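Local atomic coordinates of esterase LipW (Mycobacterium marinum, PDB entry 3QH4), a protein that probably hydrolyses esters with strict substrate selectivity, using an alpha/beta-hydrolase fold. Residues A[87-92]-A[140-145]. Sequence-based numbering, arbitrary orientation.
Sequences VVVYCH and IEVLTW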
# COMPACT_ATOMS: atom_id res chain seq x y z
N VAL A 87 7.89 -10.04 10.83
CA VAL A 87 6.77 -9.10 10.92
C VAL A 87 6.84 -8.07 9.79
O VAL A 87 7.94 -7.62 9.43
CB VAL A 87 6.74 -8.39 12.32
CG1 VAL A 87 8.06 -7.66 12.63
CG2 VAL A 87 5.54 -7.42 12.44
N VAL A 88 5.68 -7.73 9.25
CA VAL A 88 5.57 -6.74 8.18
C VAL A 88 4.80 -5.54 8.73
O VAL A 88 3.72 -5.73 9.29
CB VAL A 88 4.75 -7.32 6.97
CG1 VAL A 88 4.59 -6.25 5.85
CG2 VAL A 88 5.40 -8.58 6.41
N VAL A 89 5.31 -4.32 8.54
CA VAL A 89 4.51 -3.13 8.87
C VAL A 89 3.86 -2.69 7.58
O VAL A 89 4.57 -2.42 6.62
CB VAL A 89 5.38 -2.00 9.45
CG1 VAL A 89 4.58 -0.70 9.55
CG2 VAL A 89 5.96 -2.45 10.82
N TYR A 90 2.52 -2.66 7.55
CA TYR A 90 1.74 -2.46 6.31
C TYR A 90 0.92 -1.17 6.36
O TYR A 90 0.33 -0.86 7.42
CB TYR A 90 0.78 -3.65 6.10
CG TYR A 90 -0.05 -3.52 4.85
CD1 TYR A 90 0.42 -4.06 3.62
CD2 TYR A 90 -1.29 -2.87 4.89
CE1 TYR A 90 -0.36 -3.93 2.47
CE2 TYR A 90 -2.08 -2.73 3.73
CZ TYR A 90 -1.60 -3.26 2.54
OH TYR A 90 -2.33 -3.12 1.39
N CYS A 91 0.88 -0.45 5.24
CA CYS A 91 0.06 0.78 5.08
C CYS A 91 -0.90 0.61 3.92
O CYS A 91 -0.48 0.29 2.81
CB CYS A 91 0.94 2.02 4.84
SG CYS A 91 1.89 2.43 6.28
N HIS A 92 -2.20 0.82 4.19
CA HIS A 92 -3.29 0.58 3.22
C HIS A 92 -3.40 1.62 2.08
O HIS A 92 -2.82 2.69 2.13
CB HIS A 92 -4.63 0.51 3.96
CG HIS A 92 -5.05 1.81 4.58
ND1 HIS A 92 -5.66 2.81 3.86
CD2 HIS A 92 -4.97 2.26 5.86
CE1 HIS A 92 -5.91 3.84 4.65
NE2 HIS A 92 -5.52 3.52 5.87
N ILE A 140 5.91 5.72 10.97
CA ILE A 140 7.19 5.66 11.68
C ILE A 140 6.97 5.31 13.13
O ILE A 140 7.68 4.48 13.70
CB ILE A 140 7.99 7.00 11.54
CG1 ILE A 140 8.53 7.09 10.10
CG2 ILE A 140 9.11 7.09 12.61
CD1 ILE A 140 9.08 8.47 9.66
N GLU A 141 5.94 5.92 13.71
CA GLU A 141 5.58 5.66 15.10
C GLU A 141 5.26 4.18 15.29
O GLU A 141 5.74 3.55 16.26
CB GLU A 141 4.37 6.53 15.47
CG GLU A 141 3.97 6.45 16.93
CD GLU A 141 4.72 7.44 17.84
OE1 GLU A 141 5.76 8.02 17.43
OE2 GLU A 141 4.25 7.62 18.99
N VAL A 142 4.50 3.60 14.35
CA VAL A 142 4.14 2.19 14.45
C VAL A 142 5.36 1.31 14.28
O VAL A 142 5.57 0.39 15.06
CB VAL A 142 3.00 1.78 13.48
CG1 VAL A 142 2.76 0.24 13.52
CG2 VAL A 142 1.73 2.53 13.88
N LEU A 143 6.18 1.60 13.27
CA LEU A 143 7.38 0.78 13.06
C LEU A 143 8.31 0.79 14.31
O LEU A 143 8.81 -0.26 14.71
CB LEU A 143 8.15 1.23 11.82
CG LEU A 143 9.37 0.32 11.50
CD1 LEU A 143 9.44 0.20 9.98
CD2 LEU A 143 10.63 0.91 12.08
N THR A 144 8.53 1.97 14.90
CA THR A 144 9.36 2.08 16.12
C THR A 144 8.79 1.24 17.27
O THR A 144 9.53 0.57 18.00
CB THR A 144 9.51 3.57 16.54
OG1 THR A 144 10.16 4.27 15.47
CG2 THR A 144 10.36 3.72 17.83
N TRP A 145 7.46 1.27 17.40
CA TRP A 145 6.75 0.54 18.44
C TRP A 145 6.84 -0.97 18.23
O TRP A 145 7.03 -1.73 19.19
CB TRP A 145 5.30 1.02 18.43
CG TRP A 145 4.35 0.34 19.35
CD1 TRP A 145 4.08 0.67 20.65
CD2 TRP A 145 3.47 -0.75 19.02
NE1 TRP A 145 3.10 -0.15 21.16
CE2 TRP A 145 2.70 -1.02 20.18
CE3 TRP A 145 3.24 -1.51 17.86
CZ2 TRP A 145 1.73 -2.03 20.22
CZ3 TRP A 145 2.29 -2.49 17.89
CH2 TRP A 145 1.54 -2.75 19.06
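Val-89 reaches from strand 85-91 to one turn of helix 134-148, where Val-142 and Leu-143 receive its two methyl groups. The backbones are closest here as well, with 6.4 Å between Val-89 CA and Leu-143 CA. The bond from Val-89 CA to CB is directed toward the helix, but CB itself makes no close contact; the fork beyond it does the touching. One branch, CG1, lies anti to the backbone N (chi1 170°) and meets Val-142 CG1 methyl to methyl at 4.5 Å. The other branch, CG2, sits anti to the carbonyl carbon and runs up against the helix backbone, 4.2 Å from Leu-143 CA. That same CG2 methyl has Leu-143 CB at 4.4 Å and, farther along the leucine, Leu-143 CD1 at 4.5 Å. One small branched residue thus spans two consecutive helix positions, in a loose, purely apolar contact with no hydrogen bond across it.

All three side chains are buried, and other parts of the fold pack on them. Leu-175 of helix 167-181 touches both Val-89 and Leu-143, while Val-142 also packs on Val-65 of strand 59-66. Within the helix, Ile-140 O accepts two bonds from exposed Thr-144, from N at 2.9 Å and from OG1 at 3.1 Å, the hydroxyl sitting above the carbonyl plane.

Helix 134-148 lies in the connection from strand 118-122 to strand 160-165, two parallel strands that flank strand 85-91 in the sheet, so Val-89 contacts the helix that crosses over its own strand. Such a beta-alpha-beta crossover, with apolar strand residues packed beneath the connecting helix, is a standard element of the alpha/beta-hydrolase fold.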